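Local coordinates for pngf-ii (Elizabethkingia meningoseptica, PDB 4R4X), which releases N-linked glycans from glycoproteins as a peptide:N-glycosidase, probably by hydrolysing the bond that joins the glycan to the asparagine side chain, at residues P469-G472 / L478-S481; F252-E257 / S261-L266; A348-G351 / G357-I360. One frame throughout, in Å; residues are numbered along the deposited sequence.

Contact 1. Residues P469-G472 / L478-S481; sequences PASG and LSSS
The hydroxyl of Ser471 is pushed into the turn at Ser479-Ser481 and is gripped there twice. Ser481 N donates to Ser471 OG at 2.9 Å with an angle of 151° at the hydrogen, and Ser479 OG lies 2.6 Å from Ser471 OG, a short bond in which either hydroxyl could be the donor. Torsion explains the reach: with chi1 at 172°, Ser471 OG swings away from its own nitrogen and across the gap. Just beyond it, Gly472 O accepts from Ser480 N at 2.9 Å. The CA of Ser479 also approaches Gly472 O, at 3.2 Å, as a CA-H...O contact. Serine suits these positions because a small side chain can both donate and accept a hydrogen bond within buried backbone. In the next shell, Asp482 accepts from Ser479 N and Arg485 donates to Ser480 O, so the backbone at Ser479 and Ser480 is tied down by two further residues. Ala470 is anchored by backbone bonding to Phe306. Here a long irregular loop, running between strands 449-454 and 493-504 and also bridged by the Cys461-Cys489 disulfide, folds back on the start of a 3-10 turn in the C-terminal PNGase F region.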
ATOM      1  N   PRO A 469      -3.042  -3.423  24.710  1.00 11.45           N
ATOM      2  CA  PRO A 469      -2.709  -3.866  26.061  1.00 11.82           C
ATOM      3  C   PRO A 469      -3.068  -2.907  27.209  1.00 12.84           C
ATOM      4  O   PRO A 469      -3.488  -3.375  28.266  1.00 13.86           O
ATOM      5  CB  PRO A 469      -1.196  -4.121  25.985  1.00 11.97           C
ATOM      6  CG  PRO A 469      -0.711  -3.271  24.853  1.00 11.73           C
ATOM      7  CD  PRO A 469      -1.845  -3.308  23.858  1.00 11.60           C
ATOM      8  N   ALA A 470      -2.917  -1.597  27.007  1.00 12.29           N
ATOM      9  CA  ALA A 470      -3.148  -0.615  28.057  1.00 12.76           C
ATOM     10  C   ALA A 470      -4.597  -0.093  28.097  1.00 12.43           C
ATOM     11  O   ALA A 470      -4.883   0.857  28.806  1.00 12.61           O
ATOM     12  CB  ALA A 470      -2.169   0.539  27.915  1.00 12.66           C
ATOM     13  N   SER A 471      -5.524  -0.719  27.377  1.00 12.45           N
ATOM     14  CA  SER A 471      -6.938  -0.279  27.406  1.00 12.15           C
ATOM     15  C   SER A 471      -7.492  -0.460  28.816  1.00 12.84           C
ATOM     16  O   SER A 471      -7.275  -1.488  29.437  1.00 12.08           O
ATOM     17  CB  SER A 471      -7.797  -1.052  26.430  1.00 12.57           C
ATOM     18  OG  SER A 471      -9.202  -0.746  26.602  1.00 13.15           O
ATOM     19  N   GLY A 472      -8.213   0.533  29.315  1.00 12.99           N
ATOM     20  CA  GLY A 472      -8.755   0.442  30.678  1.00 14.14           C
ATOM     21  C   GLY A 472      -9.829  -0.624  30.729  1.00 14.82           C
ATOM     22  O   GLY A 472     -10.578  -0.800  29.768  1.00 14.82           O
ATOM     23  N   LEU A 478     -16.088  -5.023  30.216  1.00 12.55           N
ATOM     24  CA  LEU A 478     -15.632  -4.513  28.927  1.00 12.78           C
ATOM     25  C   LEU A 478     -14.348  -3.721  29.125  1.00 12.65           C
ATOM     26  O   LEU A 478     -14.088  -3.216  30.221  1.00 13.49           O
ATOM     27  CB  LEU A 478     -16.717  -3.599  28.311  1.00 12.45           C
ATOM     28  CG  LEU A 478     -17.989  -4.355  27.900  1.00 12.88           C
ATOM     29  CD1 LEU A 478     -19.159  -3.381  27.597  1.00 13.76           C
ATOM     30  CD2 LEU A 478     -17.695  -5.244  26.716  1.00 12.02           C
ATOM     31  N   SER A 479     -13.581  -3.610  28.050  1.00 13.05           N
ATOM     32  CA  SER A 479     -12.395  -2.791  27.970  1.00 13.22           C
ATOM     33  C   SER A 479     -12.699  -1.598  27.072  1.00 12.86           C
ATOM     34  O   SER A 479     -13.542  -1.681  26.187  1.00 12.94           O
ATOM     35  CB  SER A 479     -11.243  -3.645  27.395  1.00 13.54           C
ATOM     36  OG  SER A 479      -9.967  -3.063  27.626  1.00 13.66           O
ATOM     37  N   SER A 480     -12.028  -0.476  27.302  1.00 13.11           N
ATOM     38  CA  SER A 480     -12.301   0.743  26.553  1.00 12.44           C
ATOM     39  C   SER A 480     -12.223   0.524  25.049  1.00 12.35           C
ATOM     40  O   SER A 480     -13.050   1.065  24.313  1.00 11.38           O
ATOM     41  CB  SER A 480     -11.346   1.873  26.958  1.00 12.25           C
ATOM     42  OG  SER A 480     -11.697   3.068  26.266  1.00 12.30           O
ATOM     43  N   SER A 481     -11.266  -0.287  24.600  1.00 12.17           N
ATOM     44  CA  SER A 481     -11.049  -0.509  23.175  1.00 12.10           C
ATOM     45  C   SER A 481     -12.174  -1.321  22.509  1.00 11.96           C
ATOM     46  O   SER A 481     -12.255  -1.347  21.303  1.00 11.98           O
ATOM     47  CB  SER A 481      -9.649  -1.174  22.931  1.00 12.67           C
ATOM     48  OG  SER A 481      -9.580  -2.485  23.456  1.00 12.88           O
TER

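Contact 2. Residues F252-E257 / S261-L266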
ATOM      1  N   PHE A 252      -0.911  13.176   6.382  1.00 13.09           N
ATOM      2  CA  PHE A 252      -1.448  14.308   5.651  1.00 13.43           C
ATOM      3  C   PHE A 252      -0.453  14.811   4.629  1.00 13.34           C
ATOM      4  O   PHE A 252       0.746  14.532   4.722  1.00 12.03           O
ATOM      5  CB  PHE A 252      -1.852  15.447   6.603  1.00 14.16           C
ATOM      6  CG  PHE A 252      -0.717  16.039   7.397  1.00 13.88           C
ATOM      7  CD1 PHE A 252      -0.354  15.510   8.620  1.00 13.76           C
ATOM      8  CD2 PHE A 252      -0.020  17.146   6.920  1.00 14.07           C
ATOM      9  CE1 PHE A 252       0.701  16.052   9.355  1.00 14.15           C
ATOM     10  CE2 PHE A 252       1.014  17.708   7.655  1.00 14.68           C
ATOM     11  CZ  PHE A 252       1.394  17.145   8.874  1.00 14.75           C
ATOM     12  N   ILE A 253      -0.980  15.498   3.632  1.00 14.36           N
ATOM     13  CA  ILE A 253      -0.183  16.284   2.699  1.00 14.18           C
ATOM     14  C   ILE A 253      -0.667  17.728   2.756  1.00 14.13           C
ATOM     15  O   ILE A 253      -1.795  18.014   3.202  1.00 14.13           O
ATOM     16  CB  ILE A 253      -0.212  15.737   1.249  1.00 14.75           C
ATOM     17  CG1 ILE A 253      -1.630  15.707   0.693  1.00 14.08           C
ATOM     18  CG2 ILE A 253       0.391  14.332   1.194  1.00 16.14           C
ATOM     19  CD1 ILE A 253      -1.736  15.373  -0.777  1.00 14.42           C
ATOM     20  N   ILE A 254       0.187  18.649   2.297  1.00 14.40           N
ATOM     21  CA  ILE A 254      -0.113  20.060   2.376  1.00 14.20           C
ATOM     22  C   ILE A 254      -0.262  20.634   0.961  1.00 15.04           C
ATOM     23  O   ILE A 254       0.747  20.831   0.259  1.00 15.17           O
ATOM     24  CB  ILE A 254       0.977  20.820   3.166  1.00 14.65           C
ATOM     25  CG1 ILE A 254       1.052  20.289   4.596  1.00 15.15           C
ATOM     26  CG2 ILE A 254       0.666  22.314   3.182  1.00 14.36           C
ATOM     27  CD1 ILE A 254       2.190  20.825   5.421  1.00 15.37           C
ATOM     28  N   PRO A 255      -1.503  20.906   0.523  1.00 14.93           N
ATOM     29  CA  PRO A 255      -1.617  21.588  -0.793  1.00 15.58           C
ATOM     30  C   PRO A 255      -1.127  23.039  -0.744  1.00 15.58           C
ATOM     31  O   PRO A 255      -1.557  23.815   0.112  1.00 16.24           O
ATOM     32  CB  PRO A 255      -3.115  21.541  -1.104  1.00 15.70           C
ATOM     33  CG  PRO A 255      -3.694  20.575  -0.118  1.00 16.19           C
ATOM     34  CD  PRO A 255      -2.823  20.616   1.095  1.00 15.45           C
ATOM     35  N   GLN A 256      -0.245  23.385  -1.670  1.00 16.71           N
ATOM     36  CA  GLN A 256       0.414  24.691  -1.679  1.00 17.47           C
ATOM     37  C   GLN A 256       0.071  25.503  -2.931  1.00 19.07           C
ATOM     38  O   GLN A 256       0.802  26.447  -3.284  1.00 19.70           O
ATOM     39  CB  GLN A 256       1.921  24.497  -1.558  1.00 17.97           C
ATOM     40  CG  GLN A 256       2.350  24.042  -0.168  1.00 18.77           C
ATOM     41  CD  GLN A 256       3.860  24.040  -0.014  1.00 20.29           C
ATOM     42  OE1 GLN A 256       4.438  24.937   0.604  1.00 22.39           O
ATOM     43  NE2 GLN A 256       4.504  23.060  -0.607  1.00 19.67           N
ATOM     44  N   GLU A 257      -1.044  25.157  -3.574  1.00 19.42           N
ATOM     45  CA  GLU A 257      -1.497  25.833  -4.800  1.00 21.49           C
ATOM     46  C   GLU A 257      -1.969  27.278  -4.588  1.00 20.99           C
ATOM     47  O   GLU A 257      -2.028  28.036  -5.539  1.00 22.79           O
ATOM     48  CB  GLU A 257      -2.622  25.059  -5.485  1.00 22.72           C
ATOM     49  CG  GLU A 257      -2.196  23.773  -6.185  1.00 24.73           C
ATOM     50  CD  GLU A 257      -1.831  22.635  -5.222  1.00 26.06           C
ATOM     51  OE1 GLU A 257      -0.955  21.809  -5.569  1.00 27.59           O
ATOM     52  OE2 GLU A 257      -2.389  22.579  -4.104  1.00 24.89           O
ATOM     53  N   SER A 261      -0.879  28.255   2.953  1.00 14.80           N
ATOM     54  CA  SER A 261      -1.146  26.837   3.149  1.00 14.48           C
ATOM     55  C   SER A 261      -1.035  26.510   4.627  1.00 14.30           C
ATOM     56  O   SER A 261      -0.615  27.324   5.439  1.00 14.79           O
ATOM     57  CB  SER A 261      -0.121  25.968   2.403  1.00 14.01           C
ATOM     58  OG  SER A 261       1.115  25.970   3.092  1.00 14.34           O
ATOM     59  N   TYR A 262      -1.348  25.273   4.973  1.00 14.06           N
ATOM     60  CA  TYR A 262      -1.182  24.854   6.346  1.00 14.07           C
ATOM     61  C   TYR A 262       0.278  24.956   6.782  1.00 13.66           C
ATOM     62  O   TYR A 262       0.551  25.143   7.977  1.00 13.36           O
ATOM     63  CB  TYR A 262      -1.707  23.436   6.498  1.00 14.30           C
ATOM     64  CG  TYR A 262      -2.111  23.029   7.890  1.00 14.00           C
ATOM     65  CD1 TYR A 262      -3.223  23.571   8.507  1.00 14.36           C
ATOM     66  CD2 TYR A 262      -1.430  22.034   8.547  1.00 14.34           C
ATOM     67  CE1 TYR A 262      -3.616  23.150   9.777  1.00 13.82           C
ATOM     68  CE2 TYR A 262      -1.798  21.607   9.807  1.00 14.53           C
ATOM     69  CZ  TYR A 262      -2.905  22.155  10.417  1.00 14.28           C
ATOM     70  OH  TYR A 262      -3.281  21.703  11.662  1.00 14.46           O
ATOM     71  N   TYR A 263       1.211  24.849   5.828  1.00 14.47           N
ATOM     72  CA  TYR A 263       2.657  25.019   6.097  1.00 15.62           C
ATOM     73  C   TYR A 263       3.012  26.424   6.595  1.00 15.52           C
ATOM     74  O   TYR A 263       3.898  26.587   7.431  1.00 15.45           O
ATOM     75  CB  TYR A 263       3.492  24.671   4.850  1.00 16.69           C
ATOM     76  CG  TYR A 263       4.993  24.553   5.061  1.00 17.90           C
ATOM     77  CD1 TYR A 263       5.519  23.615   5.939  1.00 19.23           C
ATOM     78  CD2 TYR A 263       5.893  25.346   4.331  1.00 19.48           C
ATOM     79  CE1 TYR A 263       6.887  23.484   6.119  1.00 19.82           C
ATOM     80  CE2 TYR A 263       7.269  25.190   4.478  1.00 20.18           C
ATOM     81  CZ  TYR A 263       7.752  24.265   5.373  1.00 19.81           C
ATOM     82  OH  TYR A 263       9.102  24.094   5.575  1.00 19.81           O
ATOM     83  N   THR A 264       2.307  27.424   6.111  1.00 15.97           N
ATOM     84  CA  THR A 264       2.451  28.785   6.646  1.00 16.58           C
ATOM     85  C   THR A 264       2.129  28.805   8.148  1.00 16.69           C
ATOM     86  O   THR A 264       2.869  29.382   8.938  1.00 16.93           O
ATOM     87  CB  THR A 264       1.513  29.769   5.933  1.00 17.07           C
ATOM     88  OG1 THR A 264       1.446  29.429   4.542  1.00 16.96           O
ATOM     89  CG2 THR A 264       2.028  31.196   6.104  1.00 17.56           C
ATOM     90  N   GLY A 265       1.036  28.145   8.528  1.00 16.56           N
ATOM     91  CA  GLY A 265       0.691  27.976   9.930  1.00 16.64           C
ATOM     92  C   GLY A 265       1.759  27.238  10.720  1.00 16.11           C
ATOM     93  O   GLY A 265       2.136  27.660  11.815  1.00 16.42           O
ATOM     94  N   LEU A 266       2.253  26.134  10.184  1.00 15.94           N
ATOM     95  CA  LEU A 266       3.268  25.360  10.891  1.00 15.52           C
ATOM     96  C   LEU A 266       4.580  26.131  11.059  1.00 15.56           C
ATOM     97  O   LEU A 266       5.201  26.066  12.125  1.00 14.79           O
ATOM     98  CB  LEU A 266       3.533  24.040  10.182  1.00 15.37           C
ATOM     99  CG  LEU A 266       2.408  23.001  10.117  1.00 15.19           C
ATOM    100  CD1 LEU A 266       2.764  21.959   9.085  1.00 15.61           C
ATOM    101  CD2 LEU A 266       2.202  22.319  11.462  1.00 15.91           C
TER
HETATM  102  O   HOH W   1      -2.505  23.542   2.927  1.00 13.50           O
HETATM  103  O   HOH W   2       2.895  27.307   1.587  1.00 20.22           O
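Ile254 is the bump of this contact, and the first turn of the helix that begins at Tyr262 supplies the hollow. Its CG2 methyl settles against Ser261 OG and Tyr263 N, each 3.7 Å away, with Tyr263 CB at 4.0 Å from the same methyl. Because chi1 of -61° sets CG2 opposite the backbone nitrogen, the longer branch is left to run on along the helix, where Ile254 CD1 meets Leu266 CD1 at 3.9 Å. A beta-branched residue thus fills two adjoining dips with two separate arms. The Ile254 side chain crosses that of Tyr263 at about a right angle, touching mainly the base of the tyrosine, whose ring leads outward to a hydrogen bond with Gln209.

Polar links flank this plug. One water accepts from Tyr262 N and donates to Pro255 O at 3.0 Å, supplying a partner to an amide at the helix start. A second water joins Gln256 OE1 to Ser261 OG, 2.7 Å from the latter. Ser261 is the N-cap and forms a capping box with Thr264: Ser261 N donates almost straight (176°) to Thr264 OG1 at 3.1 Å, while Ser261 OG takes a separate, weak capping bond from Tyr263 N.

Around this, Leu345 of the adjoining strand 343-350 touches both Ile254 and Tyr263, Leu218 and Ile216 of strand 216-222 meet Tyr263 and Leu266 respectively, and helix 336-339 packs against Ile253 and Pro255.

Contact 3. Residues A348-G351 / G357-I360; sequences AFIG and GHQI
Two beta-sheets meet face to face where Ala348 and Ile350 of one press on His358 and Ile360 of the other, packing consistent with the antiparallel sandwich of the PNGase F family. The axes of strands 348-350 and 358-360 pass 9.6 Å apart and run at 157°, too far for backbone pairing, so side chains alone fill the gap. Ile350 is the central wedge. Its CG2 methyl lies over one face of the His358 ring, 4.0 Å from the centroid and 18° off the normal, a CH-pi contact. Its other branch slips past Ile360 in the opposite direction, placing Ile350 CD1 3.9 Å from Ile360 CG2. A chi1 of 75° wedges the Ile360 CG1 branch between its own backbone nitrogen and carbonyl carbon and carries CD1 to Ala348 CB at a close 3.5 Å; the small alanine accommodates the long isoleucine. Histidine fits because it offers a flat face to the methyl while its nitrogens are engaged elsewhere: His358 NE2 bonds to Asp243 and ND1 to Gln238, which should fix the ring's rotation. Ile196 of strand 186-196, next to 358-367 in its sheet, touches Ala348, Ile350 and Ile360, and Leu236 of strand 231-240 flanks Ile360 as well.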
ATOM      1  N   ALA A 348       3.141  13.253   9.346  1.00 13.47           N
ATOM      2  CA  ALA A 348       2.384  12.384  10.215  1.00 13.34           C
ATOM      3  C   ALA A 348       2.201  13.117  11.531  1.00 13.13           C
ATOM      4  O   ALA A 348       3.090  13.847  11.963  1.00 13.88           O
ATOM      5  CB  ALA A 348       3.122  11.081  10.411  1.00 13.24           C
ATOM      6  N   PHE A 349       1.020  12.957  12.120  1.00 12.76           N
ATOM      7  CA  PHE A 349       0.648  13.570  13.389  1.00 13.16           C
ATOM      8  C   PHE A 349       0.120  12.482  14.299  1.00 12.95           C
ATOM      9  O   PHE A 349      -0.681  11.656  13.869  1.00 12.43           O
ATOM     10  CB  PHE A 349      -0.446  14.628  13.165  1.00 13.21           C
ATOM     11  CG  PHE A 349      -1.229  15.018  14.394  1.00 14.14           C
ATOM     12  CD1 PHE A 349      -0.671  15.812  15.388  1.00 14.47           C
ATOM     13  CD2 PHE A 349      -2.562  14.642  14.530  1.00 14.88           C
ATOM     14  CE1 PHE A 349      -1.414  16.183  16.501  1.00 14.72           C
ATOM     15  CE2 PHE A 349      -3.318  15.029  15.628  1.00 14.67           C
ATOM     16  CZ  PHE A 349      -2.750  15.801  16.616  1.00 14.71           C
ATOM     17  N   ILE A 350       0.592  12.465  15.541  1.00 13.55           N
ATOM     18  CA  ILE A 350      -0.088  11.737  16.617  1.00 13.65           C
ATOM     19  C   ILE A 350      -0.159  12.678  17.827  1.00 14.01           C
ATOM     20  O   ILE A 350       0.862  13.003  18.441  1.00 14.20           O
ATOM     21  CB  ILE A 350       0.619  10.418  16.993  1.00 13.74           C
ATOM     22  CG1 ILE A 350       0.709   9.484  15.779  1.00 13.84           C
ATOM     23  CG2 ILE A 350      -0.155   9.743  18.129  1.00 14.11           C
ATOM     24  CD1 ILE A 350       1.567   8.252  15.987  1.00 14.34           C
ATOM     25  N   GLY A 351      -1.364  13.135  18.151  1.00 15.42           N
ATOM     26  CA  GLY A 351      -1.557  14.038  19.258  1.00 16.38           C
ATOM     27  C   GLY A 351      -1.323  13.299  20.559  1.00 17.29           C
ATOM     28  O   GLY A 351      -2.095  12.417  20.903  1.00 18.45           O
ATOM     29  N   GLY A 357       6.349   8.750  23.818  1.00 15.87           N
ATOM     30  CA  GLY A 357       5.473   8.899  22.663  1.00 15.21           C
ATOM     31  C   GLY A 357       5.307   7.618  21.876  1.00 14.51           C
ATOM     32  O   GLY A 357       4.940   6.578  22.433  1.00 14.20           O
ATOM     33  N   HIS A 358       5.545   7.725  20.570  1.00 13.58           N
ATOM     34  CA  HIS A 358       5.291   6.683  19.587  1.00 13.09           C
ATOM     35  C   HIS A 358       6.446   6.623  18.615  1.00 13.19           C
ATOM     36  O   HIS A 358       7.215   7.573  18.496  1.00 13.36           O
ATOM     37  CB  HIS A 358       4.020   6.984  18.777  1.00 13.04           C
ATOM     38  CG  HIS A 358       2.806   7.112  19.623  1.00 12.89           C
ATOM     39  ND1 HIS A 358       1.862   6.116  19.710  1.00 13.43           N
ATOM     40  CD2 HIS A 358       2.407   8.088  20.468  1.00 12.30           C
ATOM     41  CE1 HIS A 358       0.907   6.494  20.541  1.00 13.22           C
ATOM     42  NE2 HIS A 358       1.226   7.675  21.026  1.00 12.93           N
ATOM     43  N   GLN A 359       6.561   5.500  17.919  1.00 14.00           N
ATOM     44  CA  GLN A 359       7.498   5.335  16.818  1.00 15.59           C
ATOM     45  C   GLN A 359       6.688   4.881  15.598  1.00 15.24           C
ATOM     46  O   GLN A 359       5.865   3.965  15.718  1.00 14.01           O
ATOM     47  CB  GLN A 359       8.496   4.252  17.187  1.00 17.48           C
ATOM     48  CG  GLN A 359       9.703   4.205  16.323  1.00 21.18           C
ATOM     49  CD  GLN A 359      10.709   3.277  16.959  1.00 23.35           C
ATOM     50  OE1 GLN A 359      11.296   3.612  17.980  1.00 25.20           O
ATOM     51  NE2 GLN A 359      10.839   2.089  16.416  1.00 24.02           N
ATOM     52  N   ILE A 360       6.916   5.513  14.448  1.00 14.46           N
ATOM     53  CA  ILE A 360       6.299   5.061  13.202  1.00 14.45           C
ATOM     54  C   ILE A 360       7.281   4.891  12.038  1.00 14.17           C
ATOM     55  O   ILE A 360       8.419   5.407  12.055  1.00 13.23           O
ATOM     56  CB  ILE A 360       5.169   6.013  12.722  1.00 15.63           C
ATOM     57  CG1 ILE A 360       5.768   7.280  12.120  1.00 17.13           C
ATOM     58  CG2 ILE A 360       4.225   6.337  13.860  1.00 15.88           C
ATOM     59  CD1 ILE A 360       4.799   8.130  11.344  1.00 19.37           C
TER

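Contacts 2 and 3 share one framework: strands 248-253 and 343-350 are neighbours in the same sheet, and Phe252 CE1 of contact 2 packs 3.7 Å from Ala348 N of contact 3. Contact 3 is the more interior, all its touching residues buried between two sheets, and is joined purely by apolar and CH-pi packing. Contact 2, where the start of a helix packs on the chain that follows strand 248-253, mixes an apolar plug with water bridges that reach the exposed Gln256. Contact 1 belongs to the C-terminal PNGase F region, about 10 Å from contact 3 at the nearest atoms; though largely buried, this loop contact relies on direct hydrogen bonds among serines and backbone.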